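Local coordinates for protein NADP-dependent 2-hydroxyacid dehydrogenase (PDB 4XCV) that probably catalyses the NADPH-dependent interconversion of 2-oxoacids and D-2-hydroxyacids, holding the dinucleotide on a Rossmann-type domain, at residues W106-L115 with L225-A233; V141-G152 with F190-L201. All coordinates share one frame; numbering follows the deposited sequence. Where two conformers were deposited one is given.

Contact 1. Residues W106-L115 with L225-A233; sequences WVVMQCLMHL and LGQPVFINA. With NDP (NADPH dihydro-nicotinamide-adenine-dinucleotide phosphate), chain B.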
loop_
_atom_site.group_PDB
_atom_site.type_symbol
_atom_site.label_atom_id
_atom_site.label_comp_id
_atom_site.label_asym_id
_atom_site.label_seq_id
_atom_site.Cartn_x
_atom_site.Cartn_y
_atom_site.Cartn_z
ATOM N N TRP A 106 -1.555 -7.121 -1.564
ATOM C CA TRP A 106 -0.586 -7.596 -0.565
ATOM C C TRP A 106 0.816 -7.163 -0.933
ATOM O O TRP A 106 1.562 -6.659 -0.072
ATOM C CB TRP A 106 -0.706 -9.109 -0.415
ATOM C CG TRP A 106 0.159 -9.725 0.648
ATOM C CD1 TRP A 106 -0.224 -10.018 1.907
ATOM C CD2 TRP A 106 1.519 -10.162 0.540
ATOM N NE1 TRP A 106 0.801 -10.580 2.608
ATOM C CE2 TRP A 106 1.884 -10.678 1.786
ATOM C CE3 TRP A 106 2.468 -10.142 -0.474
ATOM C CZ2 TRP A 106 3.168 -11.170 2.043
ATOM C CZ3 TRP A 106 3.744 -10.623 -0.231
ATOM C CH2 TRP A 106 4.064 -11.150 1.006
ATOM N N VAL A 107 1.195 -7.342 -2.197
ATOM C CA VAL A 107 2.549 -6.995 -2.605
ATOM C C VAL A 107 2.800 -5.503 -2.416
ATOM O O VAL A 107 3.848 -5.111 -1.905
ATOM C CB VAL A 107 2.791 -7.396 -4.078
ATOM C CG1 VAL A 107 4.087 -6.802 -4.635
ATOM C CG2 VAL A 107 2.796 -8.908 -4.243
ATOM N N VAL A 108 1.883 -4.669 -2.889
ATOM C CA VAL A 108 2.084 -3.225 -2.766
ATOM C C VAL A 108 2.136 -2.826 -1.291
ATOM O O VAL A 108 2.986 -2.024 -0.883
ATOM C CB VAL A 108 0.998 -2.450 -3.524
ATOM C CG1 VAL A 108 0.973 -0.979 -3.140
ATOM C CG2 VAL A 108 1.195 -2.654 -5.011
ATOM N N MET A 109 1.243 -3.392 -0.451
ATOM C CA MET A 109 1.263 -3.064 0.972
ATOM C C MET A 109 2.585 -3.438 1.597
ATOM O O MET A 109 3.141 -2.640 2.345
ATOM C CB MET A 109 0.117 -3.802 1.689
ATOM C CG MET A 109 -0.049 -3.382 3.141
ATOM S SD MET A 109 -1.388 -4.296 3.930
ATOM C CE MET A 109 -0.671 -5.894 3.949
ATOM N N GLN A 110 3.103 -4.622 1.296
ATOM C CA GLN A 110 4.368 -5.032 1.883
ATOM C C GLN A 110 5.496 -4.153 1.426
ATOM O O GLN A 110 6.340 -3.728 2.208
ATOM C CB GLN A 110 4.687 -6.486 1.558
ATOM C CG GLN A 110 3.657 -7.475 2.131
ATOM C CD GLN A 110 3.609 -7.557 3.633
ATOM O OE1 GLN A 110 4.499 -7.200 4.362
ATOM N NE2 GLN A 110 2.415 -7.997 4.136
ATOM N N CYS A 111 5.550 -3.836 0.140
ATOM C CA CYS A 111 6.602 -2.929 -0.346
ATOM C C CYS A 111 6.520 -1.566 0.289
ATOM O O CYS A 111 7.557 -0.995 0.649
ATOM C CB CYS A 111 6.544 -2.803 -1.887
ATOM S SG CYS A 111 7.054 -4.304 -2.771
ATOM N N LEU A 112 5.305 -1.044 0.452
ATOM C CA LEU A 112 5.147 0.244 1.133
ATOM C C LEU A 112 5.543 0.175 2.609
ATOM O O LEU A 112 6.200 1.097 3.120
ATOM C CB LEU A 112 3.733 0.800 0.955
ATOM C CG LEU A 112 3.328 1.203 -0.442
ATOM C CD1 LEU A 112 1.825 1.482 -0.509
ATOM C CD2 LEU A 112 4.088 2.445 -0.901
ATOM N N MET A 113 5.192 -0.909 3.297
ATOM C CA MET A 113 5.545 -1.012 4.709
ATOM C C MET A 113 7.057 -1.052 4.884
ATOM O O MET A 113 7.597 -0.504 5.856
ATOM C CB MET A 113 4.858 -2.225 5.368
ATOM C CG MET A 113 3.375 -2.006 5.569
ATOM S SD MET A 113 2.533 -3.233 6.568
ATOM C CE MET A 113 2.993 -4.734 5.711
ATOM N N HIS A 114 7.768 -1.683 3.980
ATOM C CA HIS A 114 9.235 -1.665 4.024
ATOM C C HIS A 114 9.786 -0.309 3.614
ATOM O O HIS A 114 10.716 0.203 4.274
ATOM C CB HIS A 114 9.816 -2.770 3.166
ATOM C CG HIS A 114 9.702 -4.089 3.834
ATOM N ND1 HIS A 114 10.480 -4.435 4.917
ATOM C CD2 HIS A 114 8.845 -5.101 3.625
ATOM C CE1 HIS A 114 10.116 -5.647 5.314
ATOM N NE2 HIS A 114 9.136 -6.074 4.546
ATOM N N LEU A 115 9.221 0.313 2.603
ATOM C CA LEU A 115 9.675 1.630 2.180
ATOM C C LEU A 115 9.525 2.645 3.307
ATOM O O LEU A 115 10.441 3.475 3.533
ATOM C CB LEU A 115 8.842 2.108 0.984
ATOM C CG LEU A 115 9.211 3.473 0.423
ATOM C CD1 LEU A 115 10.522 3.483 -0.316
ATOM C CD2 LEU A 115 8.099 3.996 -0.484
ATOM N N LEU A 225 17.214 1.962 0.708
ATOM C CA LEU A 225 16.769 1.342 1.974
ATOM C C LEU A 225 17.857 0.947 2.910
ATOM O O LEU A 225 17.571 0.433 4.022
ATOM C CB LEU A 225 15.994 0.026 1.723
ATOM C CG LEU A 225 14.806 0.169 0.846
ATOM C CD1 LEU A 225 14.230 -1.203 0.528
ATOM C CD2 LEU A 225 13.775 1.083 1.473
ATOM N N GLY A 226 19.116 1.052 2.463
ATOM C CA GLY A 226 20.216 0.651 3.317
ATOM C C GLY A 226 20.575 -0.804 3.090
ATOM O O GLY A 226 21.684 -1.123 2.614
ATOM N N GLN A 227 19.651 -1.686 3.474
ATOM C CA GLN A 227 19.801 -3.128 3.315
ATOM C C GLN A 227 18.603 -3.629 2.524
ATOM O O GLN A 227 17.491 -3.126 2.696
ATOM C CB GLN A 227 19.864 -3.827 4.655
ATOM C CG GLN A 227 21.088 -3.426 5.501
ATOM C CD GLN A 227 20.901 -3.661 7.004
ATOM O OE1 GLN A 227 19.856 -3.337 7.576
ATOM N NE2 GLN A 227 21.943 -4.155 7.662
ATOM N N PRO A 228 18.824 -4.583 1.616
ATOM C CA PRO A 228 17.729 -5.043 0.786
ATOM C C PRO A 228 16.730 -5.932 1.499
ATOM O O PRO A 228 16.975 -6.444 2.587
ATOM C CB PRO A 228 18.451 -5.804 -0.330
ATOM C CG PRO A 228 19.671 -6.333 0.334
ATOM C CD PRO A 228 20.072 -5.294 1.335
ATOM N N VAL A 229 15.552 -6.058 0.898
ATOM C CA VAL A 229 14.418 -6.776 1.490
ATOM C C VAL A 229 13.974 -7.928 0.619
ATOM O O VAL A 229 13.981 -7.813 -0.601
ATOM C CB VAL A 229 13.255 -5.773 1.668
ATOM C CG1 VAL A 229 11.981 -6.427 2.131
ATOM C CG2 VAL A 229 13.667 -4.709 2.663
ATOM N N PHE A 230 13.586 -9.029 1.269
ATOM C CA PHE A 230 13.084 -10.214 0.597
ATOM C C PHE A 230 11.601 -10.407 0.856
ATOM O O PHE A 230 11.193 -10.531 2.007
ATOM C CB PHE A 230 13.851 -11.457 1.068
ATOM C CG PHE A 230 13.329 -12.751 0.501
ATOM C CD1 PHE A 230 13.247 -12.932 -0.878
ATOM C CD2 PHE A 230 12.876 -13.717 1.329
ATOM C CE1 PHE A 230 12.735 -14.133 -1.376
ATOM C CE2 PHE A 230 12.369 -14.894 0.829
ATOM C CZ PHE A 230 12.321 -15.098 -0.502
ATOM N N ILE A 231 10.808 -10.488 -0.221
ATOM C CA ILE A 231 9.388 -10.707 -0.141
ATOM C C ILE A 231 9.056 -11.968 -0.934
ATOM O O ILE A 231 9.514 -12.089 -2.079
ATOM C CB ILE A 231 8.610 -9.495 -0.659
ATOM C CG1 ILE A 231 8.962 -8.257 0.193
ATOM C CG2 ILE A 231 7.113 -9.775 -0.703
ATOM C CD1 ILE A 231 8.208 -7.000 -0.212
ATOM N N ASN A 232 8.302 -12.916 -0.367
ATOM C CA ASN A 232 7.863 -14.116 -1.112
ATOM C C ASN A 232 6.417 -14.407 -0.835
ATOM O O ASN A 232 6.004 -14.535 0.314
ATOM C CB ASN A 232 8.706 -15.333 -0.712
ATOM C CG ASN A 232 8.452 -16.530 -1.611
ATOM O OD1 ASN A 232 7.922 -16.397 -2.719
ATOM N ND2 ASN A 232 8.865 -17.700 -1.147
ATOM N N ALA A 233 5.646 -14.487 -1.921
ATOM C CA ALA A 233 4.263 -15.004 -1.863
ATOM C C ALA A 233 4.012 -16.033 -2.932
ATOM O O ALA A 233 2.869 -16.271 -3.292
ATOM C CB ALA A 233 3.251 -13.857 -1.966
HETATM P PA NDP B . 2.341 -17.965 -14.048
HETATM O O1A NDP B . 1.359 -17.092 -14.767
HETATM O O2A NDP B . 2.539 -19.407 -14.469
HETATM O O5B NDP B . 3.747 -17.204 -14.091
HETATM C C5B NDP B . 4.917 -17.873 -13.608
HETATM C C4B NDP B . 6.088 -16.950 -13.849
HETATM O O4B NDP B . 7.238 -17.544 -13.255
HETATM C C3B NDP B . 6.368 -16.754 -15.320
HETATM O O3B NDP B . 6.798 -15.400 -15.569
HETATM C C2B NDP B . 7.498 -17.727 -15.528
HETATM O O2B NDP B . 8.402 -17.401 -16.619
HETATM C C1B NDP B . 8.255 -17.590 -14.209
HETATM N N9A NDP B . 9.154 -18.714 -13.939
HETATM C C8A NDP B . 8.772 -19.998 -13.801
HETATM N N7A NDP B . 9.886 -20.781 -13.662
HETATM C C5A NDP B . 10.961 -19.943 -13.763
HETATM C C6A NDP B . 12.341 -20.143 -13.775
HETATM N N6A NDP B . 12.869 -21.353 -13.585
HETATM N N1A NDP B . 13.130 -19.074 -13.929
HETATM C C2A NDP B . 12.604 -17.840 -14.088
HETATM N N3A NDP B . 11.288 -17.569 -14.101
HETATM C C4A NDP B . 10.504 -18.655 -13.928
HETATM O O3 NDP B . 2.005 -17.998 -12.476
HETATM P PN NDP B . 1.190 -16.938 -11.584
HETATM O O1N NDP B . 1.814 -15.601 -11.811
HETATM O O2N NDP B . -0.240 -17.034 -11.828
HETATM O O5D NDP B . 1.463 -17.501 -10.136
HETATM C C5D NDP B . 2.805 -17.673 -9.657
HETATM C C4D NDP B . 2.729 -18.601 -8.438
HETATM O O4D NDP B . 2.132 -17.922 -7.342
HETATM C C3D NDP B . 1.869 -19.824 -8.604
HETATM O O3D NDP B . 2.583 -20.885 -9.262
HETATM C C2D NDP B . 1.469 -20.184 -7.183
HETATM O O2D NDP B . 2.387 -21.176 -6.662
HETATM C C1D NDP B . 1.687 -18.916 -6.409
HETATM N N1N NDP B . 0.504 -18.359 -5.748
HETATM C C2N NDP B . 0.537 -18.047 -4.413
HETATM C C3N NDP B . -0.570 -17.627 -3.756
HETATM C C7N NDP B . -0.555 -17.252 -2.366
HETATM O O7N NDP B . -1.661 -17.238 -1.776
HETATM N N7N NDP B . 0.538 -16.902 -1.713
HETATM C C4N NDP B . -1.834 -17.420 -4.496
HETATM C C5N NDP B . -1.735 -17.748 -5.907
HETATM C C6N NDP B . -0.661 -18.216 -6.503
HETATM P P2B NDP B . 7.824 -17.283 -18.130
HETATM O O1X NDP B . 9.039 -17.204 -18.996
HETATM O O2X NDP B . 6.997 -18.537 -18.352
HETATM O O3X NDP B . 6.950 -16.097 -18.164
#
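Val-229 sets its CG1 methyl over the face of the His-114 imidazole, 3.5 Å from the ring centroid and only 2° off the ring normal, a CH-pi contact in which all five ring atoms lie almost equally far from the methyl. One strand repeat on, Ile-231 divides its branches: CG2 meets Trp-106 CZ3 at 3.5 Å, while CD1 reaches Cys-111 SG at 3.9 Å. That split follows from chi1 of -60°, which puts CG2 anti to the backbone N and sets CG1 beside that N, anti to the carbonyl carbon, with CD1 extending beyond it. Ala-233 CB closes the row against Trp-106 CZ3 at 3.7 Å, and at the far end Leu-225 CD2 lies 4.2 Å from Leu-115 CA. Gln-110, whose CB also touches Ile-231 CD1, lays CG over one face of the Trp-106 indole. In the second shell, Ser-257 OG is hydrogen-bonded to Gln-110 OE1 and to His-114 NE2, helping to fix the turn of the imidazole, and Phe-279 meets that ring edge-to-face. A leucine in place of His-114 would probably leave Val-229 CG1 without a flat partner and deprive Ser-257 OG of one of its bonds. Helix 100-116 thus lies antiparallel on strand 229-232, the segment axes 163° apart and 10.1 Å at closest approach, as a helix packed on the Rossmann sheet. No hydrogen bond crosses between the segments, so the join is apolar and dispersive; Ala-233 O accepts a hydrogen bond from NADPH N7N (2.9 Å), so the apolar face sets the strand while its carbonyl end grips the carboxamide.

Contact 2. Residues V141-G152 with F190-L201; sequences VTVGVMGLGILG and FLAKTDILVGLL. With NDP (NADPH dihydro-nicotinamide-adenine-dinucleotide phosphate), chain B.
Met-146 N donates to Val-198 O in one of the bonds that pair strands 142-146 and 196-199, parallel neighbours of a Rossmann fold. The backbone bonds alternate: Gly-144 N gives to Ile-196 O, Val-198 N to Gly-144 O, and Leu-200 N to Met-146 O. At the strand start, Thr-142 O accepts from both Asp-195 N and Ile-196 N, while Thr-142 N points at the anti lone pair of Asp-195 OD2 (2.9 Å, 178°); Arg-220 forms a salt bridge with the same oxygen.

Among apolar contacts, Val-143 CG1 meets Val-198 CG2 at 3.6 Å on one sheet face. On the other, Met-146 and Phe-190 make a Met-aromatic contact, SD 5.2 Å from the ring centroid and oblique to it; the bend at chi3 (85°) of Met-146 leaves CE 4.1 Å from Phe-190 CE2. A CB on Gly-144 would clash with Phe-190 CZ and Thr-194 OG1.

Cofactor bonds follow the glycine-rich turn, consistent with a GxGxxG motif of Gly-147, Gly-149 and Gly-152: Leu-148 N donates to O3B of the adenosine ribose, Ile-150 N to O1A and Leu-151 N to O1N of the diphosphate. One water accepts from Gly-149 N and Gly-152 N and donates to Leu-200 O and NADPH O1N.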
loop_
_atom_site.group_PDB
_atom_site.type_symbol
_atom_site.label_atom_id
_atom_site.label_comp_id
_atom_site.label_asym_id
_atom_site.label_seq_id
_atom_site.Cartn_x
_atom_site.Cartn_y
_atom_site.Cartn_z
ATOM N N VAL A 141 13.758 3.605 -5.045
ATOM C CA VAL A 141 13.886 2.218 -4.651
ATOM C C VAL A 141 13.479 1.332 -5.824
ATOM O O VAL A 141 12.442 1.576 -6.484
ATOM C CB VAL A 141 12.995 1.942 -3.426
ATOM C CG1 VAL A 141 12.954 0.451 -3.113
ATOM C CG2 VAL A 141 13.487 2.761 -2.255
ATOM N N THR A 142 14.287 0.333 -6.115
ATOM C CA THR A 142 13.945 -0.615 -7.185
ATOM C C THR A 142 13.382 -1.894 -6.609
ATOM O O THR A 142 14.010 -2.602 -5.803
ATOM C CB THR A 142 15.158 -0.966 -8.018
ATOM O OG1 THR A 142 15.634 0.234 -8.663
ATOM C CG2 THR A 142 14.875 -2.016 -9.103
ATOM N N VAL A 143 12.154 -2.173 -7.018
ATOM C CA VAL A 143 11.518 -3.470 -6.755
ATOM C C VAL A 143 11.779 -4.395 -7.940
ATOM O O VAL A 143 11.484 -4.049 -9.099
ATOM C CB VAL A 143 9.999 -3.332 -6.519
ATOM C CG1 VAL A 143 9.441 -4.690 -6.146
ATOM C CG2 VAL A 143 9.701 -2.311 -5.431
ATOM N N GLY A 144 12.408 -5.545 -7.650
ATOM C CA GLY A 144 12.670 -6.577 -8.636
ATOM C C GLY A 144 11.675 -7.699 -8.487
ATOM O O GLY A 144 11.695 -8.410 -7.475
ATOM N N VAL A 145 10.785 -7.844 -9.479
ATOM C CA VAL A 145 9.746 -8.868 -9.437
ATOM C C VAL A 145 10.241 -10.117 -10.165
ATOM O O VAL A 145 10.569 -10.068 -11.348
ATOM C CB VAL A 145 8.435 -8.339 -10.024
ATOM C CG1 VAL A 145 7.363 -9.395 -9.933
ATOM C CG2 VAL A 145 8.009 -7.077 -9.269
ATOM N N MET A 146 10.249 -11.234 -9.459
ATOM C CA MET A 146 10.675 -12.530 -9.993
ATOM C C MET A 146 9.425 -13.326 -10.268
ATOM O O MET A 146 8.697 -13.756 -9.362
ATOM C CB MET A 146 11.614 -13.270 -9.044
ATOM C CG MET A 146 12.860 -12.444 -8.774
ATOM S SD MET A 146 14.115 -13.250 -7.732
ATOM C CE MET A 146 15.010 -14.177 -8.892
ATOM N N GLY A 147 9.182 -13.513 -11.571
ATOM C CA GLY A 147 7.926 -14.113 -12.028
ATOM C C GLY A 147 7.087 -12.998 -12.616
ATOM O O GLY A 147 6.708 -12.048 -11.914
ATOM N N LEU A 148 6.825 -13.090 -13.913
ATOM C CA LEU A 148 6.095 -12.080 -14.651
ATOM C C LEU A 148 4.929 -12.749 -15.336
ATOM O O LEU A 148 4.680 -12.534 -16.544
ATOM C CB LEU A 148 7.018 -11.379 -15.644
ATOM C CG LEU A 148 8.128 -10.576 -15.006
ATOM C CD1 LEU A 148 8.984 -9.989 -16.094
ATOM C CD2 LEU A 148 7.621 -9.492 -14.033
ATOM N N GLY A 149 4.194 -13.565 -14.592
ATOM C CA GLY A 149 3.004 -14.249 -15.114
ATOM C C GLY A 149 1.770 -13.449 -14.747
ATOM O O GLY A 149 1.800 -12.201 -14.703
ATOM N N ILE A 150 0.675 -14.131 -14.492
ATOM C CA ILE A 150 -0.567 -13.457 -14.164
ATOM C C ILE A 150 -0.367 -12.548 -12.944
ATOM O O ILE A 150 -0.729 -11.366 -12.960
ATOM C CB ILE A 150 -1.654 -14.484 -13.886
ATOM C CG1 ILE A 150 -1.954 -15.334 -15.140
ATOM C CG2 ILE A 150 -2.876 -13.815 -13.319
ATOM C CD1 ILE A 150 -2.636 -14.636 -16.265
ATOM N N LEU A 151 0.286 -13.068 -11.897
ATOM C CA LEU A 151 0.448 -12.297 -10.683
ATOM C C LEU A 151 1.541 -11.246 -10.836
ATOM O O LEU A 151 1.324 -10.088 -10.509
ATOM C CB LEU A 151 0.722 -13.219 -9.493
ATOM C CG LEU A 151 -0.365 -14.198 -9.191
ATOM C CD1 LEU A 151 0.020 -15.060 -7.985
ATOM C CD2 LEU A 151 -1.736 -13.552 -8.998
ATOM N N GLY A 152 2.694 -11.602 -11.379
ATOM C CA GLY A 152 3.769 -10.641 -11.440
ATOM C C GLY A 152 3.467 -9.478 -12.333
ATOM O O GLY A 152 3.873 -8.361 -12.018
ATOM N N PHE A 190 20.290 -8.844 -12.447
ATOM C CA PHE A 190 18.991 -8.406 -11.949
ATOM C C PHE A 190 19.059 -8.267 -10.440
ATOM O O PHE A 190 18.614 -7.256 -9.909
ATOM C CB PHE A 190 17.934 -9.426 -12.376
ATOM C CG PHE A 190 16.637 -9.368 -11.618
ATOM C CD1 PHE A 190 15.576 -8.549 -12.023
ATOM C CD2 PHE A 190 16.443 -10.160 -10.476
ATOM C CE1 PHE A 190 14.385 -8.564 -11.296
ATOM C CE2 PHE A 190 15.255 -10.156 -9.783
ATOM C CZ PHE A 190 14.240 -9.353 -10.192
ATOM N N LEU A 191 19.636 -9.247 -9.742
ATOM C CA LEU A 191 19.704 -9.141 -8.272
ATOM C C LEU A 191 20.508 -7.933 -7.793
ATOM O O LEU A 191 20.132 -7.228 -6.853
ATOM C CB LEU A 191 20.324 -10.404 -7.663
ATOM C CG LEU A 191 19.474 -11.674 -7.778
ATOM C CD1 LEU A 191 20.303 -12.887 -7.363
ATOM C CD2 LEU A 191 18.236 -11.581 -6.949
ATOM N N ALA A 192 21.592 -7.650 -8.505
ATOM C CA ALA A 192 22.451 -6.527 -8.140
ATOM C C ALA A 192 21.800 -5.164 -8.254
ATOM O O ALA A 192 22.272 -4.205 -7.618
ATOM C CB ALA A 192 23.706 -6.563 -8.997
ATOM N N LYS A 193 20.730 -5.078 -9.035
ATOM C CA LYS A 193 19.933 -3.864 -9.198
ATOM C C LYS A 193 18.735 -3.774 -8.271
ATOM O O LYS A 193 18.049 -2.765 -8.290
ATOM C CB LYS A 193 19.375 -3.805 -10.653
ATOM C CG LYS A 193 20.393 -3.649 -11.749
ATOM C CD LYS A 193 19.821 -3.857 -13.156
ATOM C CE LYS A 193 18.715 -2.872 -13.526
ATOM N NZ LYS A 193 19.233 -1.541 -13.943
ATOM N N THR A 194 18.464 -4.829 -7.524
ATOM C CA THR A 194 17.218 -4.964 -6.759
ATOM C C THR A 194 17.398 -4.583 -5.277
ATOM O O THR A 194 18.253 -5.136 -4.604
ATOM C CB THR A 194 16.684 -6.395 -6.872
ATOM O OG1 THR A 194 16.373 -6.661 -8.235
ATOM C CG2 THR A 194 15.449 -6.586 -6.062
ATOM N N ASP A 195 16.557 -3.659 -4.828
ATOM C CA ASP A 195 16.452 -3.280 -3.402
ATOM C C ASP A 195 15.395 -4.120 -2.655
ATOM O O ASP A 195 15.598 -4.477 -1.507
ATOM C CB ASP A 195 16.101 -1.813 -3.278
ATOM C CG ASP A 195 17.137 -0.911 -3.890
ATOM O OD1 ASP A 195 18.348 -1.029 -3.539
ATOM O OD2 ASP A 195 16.740 -0.037 -4.710
ATOM N N ILE A 196 14.245 -4.322 -3.285
ATOM C CA ILE A 196 13.187 -5.175 -2.721
ATOM C C ILE A 196 12.883 -6.268 -3.733
ATOM O O ILE A 196 12.445 -5.989 -4.837
ATOM C CB ILE A 196 11.894 -4.353 -2.410
ATOM C CG1 ILE A 196 12.158 -3.138 -1.509
ATOM C CG2 ILE A 196 10.829 -5.300 -1.872
ATOM C CD1 ILE A 196 10.892 -2.333 -1.262
ATOM N N LEU A 197 13.178 -7.512 -3.348
ATOM C CA LEU A 197 12.910 -8.658 -4.201
ATOM C C LEU A 197 11.488 -9.126 -3.909
ATOM O O LEU A 197 11.195 -9.405 -2.750
ATOM C CB LEU A 197 13.912 -9.770 -3.908
ATOM C CG LEU A 197 13.866 -11.042 -4.779
ATOM C CD1 LEU A 197 15.141 -11.859 -4.492
ATOM C CD2 LEU A 197 12.594 -11.892 -4.614
ATOM N N VAL A 198 10.637 -9.225 -4.935
ATOM C CA VAL A 198 9.289 -9.790 -4.812
ATOM C C VAL A 198 9.214 -11.121 -5.554
ATOM O O VAL A 198 9.332 -11.153 -6.766
ATOM C CB VAL A 198 8.226 -8.791 -5.321
ATOM C CG1 VAL A 198 6.827 -9.424 -5.439
ATOM C CG2 VAL A 198 8.202 -7.564 -4.432
ATOM N N GLY A 199 8.991 -12.179 -4.792
ATOM C CA GLY A 199 8.917 -13.545 -5.360
ATOM C C GLY A 199 7.508 -13.969 -5.682
ATOM O O GLY A 199 6.684 -14.123 -4.768
ATOM N N LEU A 200 7.260 -14.201 -6.969
ATOM C CA LEU A 200 5.975 -14.673 -7.479
ATOM C C LEU A 200 6.222 -15.786 -8.495
ATOM O O LEU A 200 5.679 -15.796 -9.611
ATOM C CB LEU A 200 5.151 -13.536 -8.089
ATOM C CG LEU A 200 4.616 -12.520 -7.078
ATOM C CD1 LEU A 200 4.086 -11.298 -7.760
ATOM C CD2 LEU A 200 3.554 -13.129 -6.168
ATOM N N LEU A 201 7.055 -16.743 -8.072
ATOM C CA LEU A 201 7.421 -17.898 -8.919
ATOM C C LEU A 201 6.599 -19.144 -8.543
ATOM O O LEU A 201 6.288 -19.332 -7.362
ATOM C CB LEU A 201 8.909 -18.251 -8.741
ATOM C CG LEU A 201 9.922 -17.200 -9.228
ATOM C CD1 LEU A 201 11.335 -17.646 -8.790
ATOM C CD2 LEU A 201 9.837 -17.000 -10.707
HETATM P PA NDP B . 2.341 -17.965 -14.048
HETATM O O1A NDP B . 1.359 -17.092 -14.767
HETATM O O2A NDP B . 2.539 -19.407 -14.469
HETATM O O5B NDP B . 3.747 -17.204 -14.091
HETATM C C5B NDP B . 4.917 -17.873 -13.608
HETATM C C4B NDP B . 6.088 -16.950 -13.849
HETATM O O4B NDP B . 7.238 -17.544 -13.255
HETATM C C3B NDP B . 6.368 -16.754 -15.320
HETATM O O3B NDP B . 6.798 -15.400 -15.569
HETATM C C2B NDP B . 7.498 -17.727 -15.528
HETATM O O2B NDP B . 8.402 -17.401 -16.619
HETATM C C1B NDP B . 8.255 -17.590 -14.209
HETATM N N9A NDP B . 9.154 -18.714 -13.939
HETATM C C8A NDP B . 8.772 -19.998 -13.801
HETATM N N7A NDP B . 9.886 -20.781 -13.662
HETATM C C5A NDP B . 10.961 -19.943 -13.763
HETATM C C6A NDP B . 12.341 -20.143 -13.775
HETATM N N6A NDP B . 12.869 -21.353 -13.585
HETATM N N1A NDP B . 13.130 -19.074 -13.929
HETATM C C2A NDP B . 12.604 -17.840 -14.088
HETATM N N3A NDP B . 11.288 -17.569 -14.101
HETATM C C4A NDP B . 10.504 -18.655 -13.928
HETATM O O3 NDP B . 2.005 -17.998 -12.476
HETATM P PN NDP B . 1.190 -16.938 -11.584
HETATM O O1N NDP B . 1.814 -15.601 -11.811
HETATM O O2N NDP B . -0.240 -17.034 -11.828
HETATM O O5D NDP B . 1.463 -17.501 -10.136
HETATM C C5D NDP B . 2.805 -17.673 -9.657
HETATM C C4D NDP B . 2.729 -18.601 -8.438
HETATM O O4D NDP B . 2.132 -17.922 -7.342
HETATM C C3D NDP B . 1.869 -19.824 -8.604
HETATM O O3D NDP B . 2.583 -20.885 -9.262
HETATM C C2D NDP B . 1.469 -20.184 -7.183
HETATM O O2D NDP B . 2.387 -21.176 -6.662
HETATM C C1D NDP B . 1.687 -18.916 -6.409
HETATM N N1N NDP B . 0.504 -18.359 -5.748
HETATM C C2N NDP B . 0.537 -18.047 -4.413
HETATM C C3N NDP B . -0.570 -17.627 -3.756
HETATM C C7N NDP B . -0.555 -17.252 -2.366
HETATM O O7N NDP B . -1.661 -17.238 -1.776
HETATM N N7N NDP B . 0.538 -16.902 -1.713
HETATM C C4N NDP B . -1.834 -17.420 -4.496
HETATM C C5N NDP B . -1.735 -17.748 -5.907
HETATM C C6N NDP B . -0.661 -18.216 -6.503
HETATM P P2B NDP B . 7.824 -17.283 -18.130
HETATM O O1X NDP B . 9.039 -17.204 -18.996
HETATM O O2X NDP B . 6.997 -18.537 -18.352
HETATM O O3X NDP B . 6.950 -16.097 -18.164
HETATM O O HOH W 1 18.000 -0.585 -10.026
HETATM O O HOH W 2 4.128 -14.290 -11.739
#

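How the contacts relate
From the N terminus, the chain first builds the five-stranded sheet that includes strand 8-12, then enters helix 100-116, where contact 1 begins. After helix 118-126 comes strand 142-146, and contact 2 closes the smaller loop when strand 196-199 returns beside it, the nearest ends of its two segments, 152 and 190, being 38 residues apart. Contact 1 closes later, at strand 229-232, its nearest ends 110 residues apart, so contact 2 nests wholly inside it. In the seven-stranded parallel sheet, strand 196-199 lies between strands 142-146 and 229-232: Ile-231 N lies 2.8 Å from Leu-197 O and Ile-231 O 2.8 Å from Gly-199 N, both probable hydrogen bonds. Both contacts reach NADPH, contact 2 at the diphosphate and contact 1 at the nicotinamide.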